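Local coordinates for Alpha/beta hydrolase fold protein (Nakamurella multipartita, PDB 4Y7D) that probably acts as a hydrolase of the alpha/beta hydrolase fold, with no specific substrate assigned, at residues 66-71 and 87-92; 44-49 and 70-75; 32-37 and 297-302. All coordinates share one frame; numbering follows the deposited sequence. Where two conformers were deposited one is given.

Overall arrangement
Contacts 1 and 2 lie side by side in the alpha/beta hydrolase fold, with centres about 10 Å apart. They share G70 and Y71, on the loop between strand 62-66 and helix 82-95. D67 joins them twice: H46 N lies 2.6 Å from D67 OD1, and T74 OG1 lies 2.7 Å from D67 O, both probable hydrogen bonds. Contact 3 lies about 19 Å from contact 1, centre to centre. The two meet where L37 CD2 packs 3.8 Å from Y89 CG. Contacts 2 and 3 do not touch; their nearest atoms are about 8 Å apart. The sodium ion is bound by A176 and G179, which belong to none of the contacts.

Contact 1. Residues 66-71 and 87-92; sequences VDRPGY and ELYAAL
R68 meets Y89 where a loop of the alpha/beta hydrolase fold faces helix 82-95. The loop leaves strand 62-66 and makes a type II turn from R68 to Y71. The R68 side chain can be followed outward from CB, which is 4.5 Å from Y89 OH. CG comes closer, to 3.4 Å from Y89 OH. CD makes the closest approach, 3.0 Å from the same Y89 OH, and lies at the edge of the tyrosine ring, near its plane. The chain then bends at chi3 (-70°), which turns NE away from the line of the preceding carbons. The guanidinium stands almost perpendicular to the Y89 ring, with the planes 87° apart. Its nitrogens bond elsewhere: NE to H40 O, NH1 to G41 O and in a salt bridge to D223, and NH2 to Q85. These partners fix the rotation of the group. Y89 OH thus meets the carbon part of the arginine, CG and CD, and the same oxygen is hydrogen-bonded to S112.

Apolar contacts lie beside this pair. V66 CG2 is 4.3 Å from Y89 CE1, obliquely placed against the ring. P69 and L88 reach toward each other tip to tip, with P69 CG 3.7 Å from L88 CD2. V66 and L92 slide past each other in opposite directions, and V66 CG1 comes within 3.6 Å of L92 CD2.

Contact 2. Residues 44-49 and 70-75; sequences GGHDAG and GYFGTP
H46 and F72 cross at about a right angle where the start of helix 46-58 meets a tight turn of the alpha/beta hydrolase fold. Their rings are oblique, with planes 47° apart and centroids 5.1 Å from each other. H46 CE1 lies 3.6 Å from F72 CD2, and ND1 is equally near. With H46 CG between the backbone N and the carbonyl carbon (chi1 64°), the end of the imidazole comes nearer to F72 than the direction of CB alone would bring it. D47 also crosses F72 at about a right angle. Its OD1 comes to the edge of the ring, near the ring plane, 3.7 Å from F72 CE2. The carboxylate is turned 57° from that ring. F72 was modelled in two conformers, so these contacts belong to one of them.

Y71 meets the backbone instead. Its ring is set obliquely to the G44 carbonyl, with CD1 3.2 Å from G44 O. CE1 lies 3.5 Å from G44 N. The Y71 hydroxyl bonds to D223, and H40 packs edge-to-face with the ring. An alanine here would probably leave D223 without its hydroxyl partner and open a gap beside G44 and H40.

G45 is the N-cap residue of the helix. A CB on it would run into F72 CE2 in this conformer, and into G44 O at these backbone angles. Y71 to T74 form a type II' turn, with F72 at its first corner. H46 N is held by D67 OD1.

R216 pairs with D47 OD2 and also takes the G44 carbonyl as acceptor. The polar groups are thus served mainly from outside these two segments, and the contact itself brings the rings of Y71 and F72 against the G44 backbone, the H46 ring and a D47 oxygen. The D47 charge is probably balanced largely by R216.

Contact 3. Residues 32-37 and 297-302; sequences AGPPVL and LLRAGG
P34 meets the C-terminal residue G302 where the last helix of the alpha/beta hydrolase fold ends beside strand 35-39. P34 CG lies 3.4 Å from G302 O, one oxygen of the chain's terminal carboxylate. P34 CB faces the end of the helix, 4.0 Å from R299 O. Deeper in, V36 and L298 cross at about a right angle, with V36 CG2 4.0 Å from L298 CB. V36 CG1 is anti to the backbone N (chi1 -177°), which leaves CG2 beside that N as the branch that meets L298.

The next shell surrounds these groups. L56 of helix 46-58 and L61 touch both V36 and L298, so the pair is part of a larger apolar cluster. L298 also packs on V128 of strand 124-130. V36 is held in the sheet by backbone bonds to R62 and I64. At the helix end A300 takes a positive phi (48°), and a type I' turn from R299 to G302 folds the terminus back toward P34. R299 NH2 forms a salt bridge with E296, and NH1 with E59. A water bridges the two backbones, donating to P35 O at 2.8 Å and to L298 O at 3.0 Å.

Contact 1. Residues 66-71 and 87-92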
loop_
_atom_site.group_PDB
_atom_site.type_symbol
_atom_site.label_atom_id
_atom_site.label_comp_id
_atom_site.label_asym_id
_atom_site.label_seq_id
_atom_site.Cartn_x
_atom_site.Cartn_y
_atom_site.Cartn_z
ATOM N N VAL A 66 1.434 -1.880 -9.826
ATOM C CA VAL A 66 1.143 -3.273 -10.136
ATOM C C VAL A 66 -0.156 -3.744 -9.544
ATOM O O VAL A 66 -0.609 -3.190 -8.541
ATOM C CB VAL A 66 2.232 -4.233 -9.576
ATOM C CG1 VAL A 66 3.462 -4.162 -10.458
ATOM C CG2 VAL A 66 2.574 -3.919 -8.122
ATOM N N ASP A 67 -0.708 -4.793 -10.149
ATOM C CA ASP A 67 -1.626 -5.723 -9.495
ATOM C C ASP A 67 -0.751 -6.881 -9.008
ATOM O O ASP A 67 -0.121 -7.554 -9.809
ATOM C CB ASP A 67 -2.688 -6.233 -10.452
ATOM C CG ASP A 67 -3.788 -5.244 -10.706
ATOM O OD1 ASP A 67 -4.415 -4.821 -9.714
ATOM O OD2 ASP A 67 -4.076 -4.888 -11.893
ATOM N N ARG A 68 -0.653 -7.086 -7.698
ATOM C CA ARG A 68 0.118 -8.205 -7.181
ATOM C C ARG A 68 -0.563 -9.509 -7.542
ATOM O O ARG A 68 -1.781 -9.533 -7.832
ATOM C CB ARG A 68 0.370 -8.082 -5.681
ATOM C CG ARG A 68 1.270 -6.883 -5.347
ATOM C CD ARG A 68 1.829 -6.937 -3.933
ATOM N NE ARG A 68 0.757 -6.706 -2.956
ATOM C CZ ARG A 68 0.195 -7.660 -2.229
ATOM N NH1 ARG A 68 -0.817 -7.375 -1.443
ATOM N NH2 ARG A 68 0.607 -8.899 -2.350
ATOM N N PRO A 69 0.214 -10.583 -7.595
ATOM C CA PRO A 69 -0.361 -11.900 -7.930
ATOM C C PRO A 69 -1.594 -12.259 -7.124
ATOM O O PRO A 69 -1.570 -12.133 -5.880
ATOM C CB PRO A 69 0.797 -12.838 -7.661
ATOM C CG PRO A 69 2.001 -12.014 -8.075
ATOM C CD PRO A 69 1.699 -10.646 -7.522
ATOM N N GLY A 70 -2.629 -12.712 -7.847
ATOM C CA GLY A 70 -3.896 -13.064 -7.263
ATOM C C GLY A 70 -4.906 -11.956 -7.238
ATOM O O GLY A 70 -6.055 -12.194 -6.847
ATOM N N TYR A 71 -4.504 -10.733 -7.616
ATOM C CA TYR A 71 -5.379 -9.626 -7.703
ATOM C C TYR A 71 -5.624 -9.223 -9.149
ATOM O O TYR A 71 -4.691 -9.064 -9.962
ATOM C CB TYR A 71 -4.788 -8.444 -6.976
ATOM C CG TYR A 71 -4.674 -8.678 -5.493
ATOM C CD1 TYR A 71 -5.782 -8.516 -4.672
ATOM C CD2 TYR A 71 -3.459 -9.065 -4.880
ATOM C CE1 TYR A 71 -5.681 -8.670 -3.317
ATOM C CE2 TYR A 71 -3.355 -9.244 -3.496
ATOM C CZ TYR A 71 -4.472 -9.017 -2.721
ATOM O OH TYR A 71 -4.415 -9.145 -1.357
ATOM N N GLU A 87 10.844 -11.052 -6.838
ATOM C CA GLU A 87 11.461 -11.561 -8.062
ATOM C C GLU A 87 10.679 -11.124 -9.276
ATOM O O GLU A 87 11.273 -10.741 -10.301
ATOM C CB GLU A 87 11.620 -13.075 -8.045
ATOM C CG GLU A 87 12.685 -13.581 -9.008
ATOM C CD GLU A 87 14.105 -13.101 -8.658
ATOM O OE1 GLU A 87 14.439 -12.941 -7.474
ATOM O OE2 GLU A 87 14.914 -12.944 -9.591
ATOM N N LEU A 88 9.363 -11.090 -9.161
ATOM C CA LEU A 88 8.507 -10.613 -10.238
ATOM C C LEU A 88 8.707 -9.156 -10.496
ATOM O O LEU A 88 8.784 -8.755 -11.636
ATOM C CB LEU A 88 7.024 -10.863 -9.903
ATOM C CG LEU A 88 5.972 -10.489 -10.940
ATOM C CD1 LEU A 88 6.121 -11.260 -12.229
ATOM C CD2 LEU A 88 4.568 -10.682 -10.395
ATOM N N TYR A 89 8.839 -8.350 -9.445
ATOM C CA TYR A 89 9.038 -6.922 -9.645
ATOM C C TYR A 89 10.356 -6.645 -10.371
ATOM O O TYR A 89 10.455 -5.773 -11.256
ATOM C CB TYR A 89 9.078 -6.127 -8.301
ATOM C CG TYR A 89 7.877 -6.336 -7.390
ATOM C CD1 TYR A 89 6.622 -6.673 -7.926
ATOM C CD2 TYR A 89 8.000 -6.167 -6.019
ATOM C CE1 TYR A 89 5.520 -6.854 -7.100
ATOM C CE2 TYR A 89 6.908 -6.388 -5.175
ATOM C CZ TYR A 89 5.694 -6.722 -5.721
ATOM O OH TYR A 89 4.626 -6.983 -4.926
ATOM N N ALA A 90 11.392 -7.368 -9.999
ATOM C CA ALA A 90 12.718 -7.188 -10.675
ATOM C C ALA A 90 12.596 -7.634 -12.121
ATOM O O ALA A 90 13.174 -7.007 -13.016
ATOM C CB ALA A 90 13.802 -7.998 -9.945
ATOM N N ALA A 91 11.855 -8.710 -12.353
ATOM C CA ALA A 91 11.611 -9.164 -13.728
ATOM C C ALA A 91 10.751 -8.174 -14.533
ATOM O O ALA A 91 10.951 -7.989 -15.738
ATOM C CB ALA A 91 10.988 -10.555 -13.714
ATOM N N LEU A 92 9.821 -7.506 -13.864
ATOM C CA LEU A 92 9.062 -6.430 -14.463
ATOM C C LEU A 92 10.001 -5.253 -14.863
ATOM O O LEU A 92 9.914 -4.745 -15.966
ATOM C CB LEU A 92 7.998 -5.955 -13.476
ATOM C CG LEU A 92 7.189 -4.725 -13.904
ATOM C CD1 LEU A 92 6.503 -4.823 -15.255
ATOM C CD2 LEU A 92 6.193 -4.412 -12.799
#

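Contact 2. Residues 44-49 and 70-75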
loop_
_atom_site.group_PDB
_atom_site.type_symbol
_atom_site.label_atom_id
_atom_site.label_comp_id
_atom_site.label_asym_id
_atom_site.label_seq_id
_atom_site.Cartn_x
_atom_site.Cartn_y
_atom_site.Cartn_z
ATOM N N GLY A 44 -6.163 -5.332 -2.455
ATOM C CA GLY A 44 -5.885 -4.124 -3.204
ATOM C C GLY A 44 -5.870 -4.489 -4.671
ATOM O O GLY A 44 -6.519 -5.436 -5.140
ATOM N N GLY A 45 -5.171 -3.680 -5.419
ATOM C CA GLY A 45 -5.093 -3.817 -6.845
ATOM C C GLY A 45 -4.699 -2.495 -7.423
ATOM O O GLY A 45 -4.427 -1.559 -6.695
ATOM N N HIS A 46 -4.749 -2.385 -8.743
ATOM C CA HIS A 46 -4.245 -1.147 -9.349
ATOM C C HIS A 46 -5.107 0.077 -9.026
ATOM O O HIS A 46 -4.671 1.199 -9.152
ATOM C CB HIS A 46 -4.077 -1.335 -10.866
ATOM C CG HIS A 46 -5.370 -1.581 -11.581
ATOM N ND1 HIS A 46 -5.776 -2.836 -11.958
ATOM C CD2 HIS A 46 -6.369 -0.733 -11.949
ATOM C CE1 HIS A 46 -6.981 -2.760 -12.513
ATOM N NE2 HIS A 46 -7.354 -1.487 -12.524
ATOM N N ASP A 47 -6.363 -0.127 -8.658
ATOM C CA ASP A 47 -7.192 0.998 -8.211
ATOM C C ASP A 47 -6.656 1.640 -6.937
ATOM O O ASP A 47 -6.499 2.854 -6.882
ATOM C CB ASP A 47 -8.665 0.614 -8.077
ATOM C CG ASP A 47 -8.915 -0.607 -7.140
ATOM O OD1 ASP A 47 -8.032 -1.472 -6.809
ATOM O OD2 ASP A 47 -10.093 -0.691 -6.710
ATOM N N ALA A 48 -6.363 0.804 -5.939
ATOM C CA ALA A 48 -5.728 1.274 -4.704
ATOM C C ALA A 48 -4.386 1.877 -5.009
ATOM O O ALA A 48 -4.039 2.927 -4.487
ATOM C CB ALA A 48 -5.560 0.132 -3.708
ATOM N N GLY A 49 -3.592 1.181 -5.811
ATOM C CA GLY A 49 -2.267 1.687 -6.165
ATOM C C GLY A 49 -2.301 3.045 -6.842
ATOM O O GLY A 49 -1.477 3.898 -6.554
ATOM N N GLY A 70 -2.629 -12.712 -7.847
ATOM C CA GLY A 70 -3.896 -13.064 -7.263
ATOM C C GLY A 70 -4.906 -11.956 -7.238
ATOM O O GLY A 70 -6.055 -12.194 -6.847
ATOM N N TYR A 71 -4.504 -10.733 -7.616
ATOM C CA TYR A 71 -5.379 -9.626 -7.703
ATOM C C TYR A 71 -5.624 -9.223 -9.149
ATOM O O TYR A 71 -4.691 -9.064 -9.962
ATOM C CB TYR A 71 -4.788 -8.444 -6.976
ATOM C CG TYR A 71 -4.674 -8.678 -5.493
ATOM C CD1 TYR A 71 -5.782 -8.516 -4.672
ATOM C CD2 TYR A 71 -3.459 -9.065 -4.880
ATOM C CE1 TYR A 71 -5.681 -8.670 -3.317
ATOM C CE2 TYR A 71 -3.355 -9.244 -3.496
ATOM C CZ TYR A 71 -4.472 -9.017 -2.721
ATOM O OH TYR A 71 -4.415 -9.145 -1.357
ATOM N N PHE A 72 -6.902 -9.047 -9.456
ATOM C CA PHE A 72 -7.342 -8.727 -10.804
ATOM C C PHE A 72 -6.651 -9.619 -11.828
ATOM O O PHE A 72 -6.766 -10.824 -11.726
ATOM C CB PHE A 72 -7.172 -7.235 -11.097
ATOM C CG PHE A 72 -8.096 -6.337 -10.290
ATOM C CD1 PHE A 72 -9.407 -6.714 -10.024
ATOM C CD2 PHE A 72 -7.674 -5.070 -9.879
ATOM C CE1 PHE A 72 -10.245 -5.894 -9.279
ATOM C CE2 PHE A 72 -8.530 -4.221 -9.180
ATOM C CZ PHE A 72 -9.824 -4.638 -8.893
ATOM N N GLY A 73 -5.932 -9.034 -12.810
ATOM C CA GLY A 73 -5.409 -9.860 -13.894
ATOM C C GLY A 73 -4.066 -10.544 -13.695
ATOM O O GLY A 73 -3.638 -11.301 -14.589
ATOM N N THR A 74 -3.381 -10.285 -12.585
ATOM C CA THR A 74 -2.070 -10.902 -12.382
ATOM C C THR A 74 -2.278 -12.291 -11.816
ATOM O O THR A 74 -2.806 -12.420 -10.718
ATOM C CB THR A 74 -1.158 -10.082 -11.502
ATOM O OG1 THR A 74 -0.998 -8.753 -12.044
ATOM C CG2 THR A 74 0.179 -10.721 -11.351
ATOM N N PRO A 75 -1.844 -13.326 -12.528
ATOM C CA PRO A 75 -2.075 -14.647 -11.984
ATOM C C PRO A 75 -1.272 -14.920 -10.731
ATOM O O PRO A 75 -0.162 -14.464 -10.577
ATOM C CB PRO A 75 -1.662 -15.605 -13.114
ATOM C CG PRO A 75 -0.864 -14.810 -14.048
ATOM C CD PRO A 75 -1.103 -13.356 -13.792
#

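Contact 3. Residues 32-37 and 297-302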
loop_
_atom_site.group_PDB
_atom_site.type_symbol
_atom_site.label_atom_id
_atom_site.label_comp_id
_atom_site.label_asym_id
_atom_site.label_seq_id
_atom_site.Cartn_x
_atom_site.Cartn_y
_atom_site.Cartn_z
ATOM N N ALA A 32 5.222 11.094 -15.422
ATOM C CA ALA A 32 6.489 11.344 -16.105
ATOM C C ALA A 32 7.444 11.793 -15.033
ATOM O O ALA A 32 7.037 12.441 -14.051
ATOM C CB ALA A 32 6.336 12.461 -17.137
ATOM N N GLY A 33 8.716 11.448 -15.192
ATOM C CA GLY A 33 9.703 11.720 -14.156
ATOM C C GLY A 33 10.380 10.443 -13.685
ATOM O O GLY A 33 10.145 9.372 -14.241
ATOM N N PRO A 34 11.196 10.552 -12.646
ATOM C CA PRO A 34 11.809 9.398 -12.009
ATOM C C PRO A 34 10.781 8.359 -11.631
ATOM O O PRO A 34 9.719 8.700 -11.097
ATOM C CB PRO A 34 12.460 9.992 -10.763
ATOM C CG PRO A 34 12.756 11.410 -11.155
ATOM C CD PRO A 34 11.573 11.827 -11.979
ATOM N N PRO A 35 11.055 7.101 -11.972
ATOM C CA PRO A 35 10.048 6.062 -11.732
ATOM C C PRO A 35 9.972 5.539 -10.329
ATOM O O PRO A 35 10.999 5.410 -9.636
ATOM C CB PRO A 35 10.467 4.945 -12.712
ATOM C CG PRO A 35 11.950 5.090 -12.770
ATOM C CD PRO A 35 12.232 6.582 -12.720
ATOM N N VAL A 36 8.749 5.194 -9.929
ATOM C CA VAL A 36 8.458 4.572 -8.634
ATOM C C VAL A 36 7.525 3.393 -8.813
ATOM O O VAL A 36 6.446 3.541 -9.400
ATOM C CB VAL A 36 7.760 5.591 -7.722
ATOM C CG1 VAL A 36 7.511 4.992 -6.343
ATOM C CG2 VAL A 36 8.582 6.860 -7.659
ATOM N N LEU A 37 7.944 2.242 -8.303
ATOM C CA LEU A 37 7.090 1.081 -8.233
ATOM C C LEU A 37 6.184 1.244 -7.012
ATOM O O LEU A 37 6.664 1.498 -5.926
ATOM C CB LEU A 37 7.896 -0.187 -8.078
ATOM C CG LEU A 37 7.125 -1.491 -7.815
ATOM C CD1 LEU A 37 6.409 -1.932 -9.096
ATOM C CD2 LEU A 37 8.061 -2.522 -7.246
ATOM N N LEU A 297 12.633 12.066 -1.611
ATOM C CA LEU A 297 13.414 10.877 -1.478
ATOM C C LEU A 297 13.324 10.009 -2.732
ATOM O O LEU A 297 14.339 9.531 -3.221
ATOM C CB LEU A 297 12.988 10.095 -0.258
ATOM C CG LEU A 297 13.987 9.041 0.164
ATOM C CD1 LEU A 297 15.193 9.702 0.832
ATOM C CD2 LEU A 297 13.315 8.054 1.098
ATOM N N LEU A 298 12.107 9.813 -3.250
ATOM C CA LEU A 298 11.906 8.891 -4.376
ATOM C C LEU A 298 12.477 9.411 -5.688
ATOM O O LEU A 298 12.755 8.620 -6.583
ATOM C CB LEU A 298 10.414 8.523 -4.506
ATOM C CG LEU A 298 9.927 7.665 -3.340
ATOM C CD1 LEU A 298 8.397 7.660 -3.143
ATOM C CD2 LEU A 298 10.431 6.262 -3.483
ATOM N N ARG A 299 12.650 10.717 -5.799
ATOM C CA ARG A 299 13.314 11.329 -6.963
ATOM C C ARG A 299 14.789 10.907 -7.011
ATOM O O ARG A 299 15.361 10.870 -8.079
ATOM C CB ARG A 299 13.283 12.833 -6.861
ATOM C CG ARG A 299 12.006 13.466 -7.272
ATOM C CD ARG A 299 12.196 14.966 -7.403
ATOM N NE ARG A 299 10.849 15.452 -7.428
ATOM C CZ ARG A 299 10.205 15.984 -6.392
ATOM N NH1 ARG A 299 8.942 16.279 -6.539
ATOM N NH2 ARG A 299 10.817 16.272 -5.242
ATOM N N ALA A 300 15.386 10.605 -5.861
ATOM C CA ALA A 300 16.724 9.952 -5.767
ATOM C C ALA A 300 17.727 10.644 -6.680
ATOM O O ALA A 300 18.406 10.002 -7.489
ATOM C CB ALA A 300 16.626 8.468 -6.097
ATOM N N GLY A 301 17.766 11.972 -6.584
ATOM C CA GLY A 301 18.685 12.793 -7.381
ATOM C C GLY A 301 18.178 13.133 -8.777
ATOM O O GLY A 301 18.888 13.811 -9.529
ATOM N N GLY A 302 16.984 12.640 -9.146
ATOM C CA GLY A 302 16.284 13.041 -10.385
ATOM C C GLY A 302 15.333 14.219 -10.181
ATOM O O GLY A 302 14.377 14.434 -10.948
ATOM O OXT GLY A 302 15.489 15.008 -9.237
HETATM O O HOH W 1 13.250 7.022 -9.022
#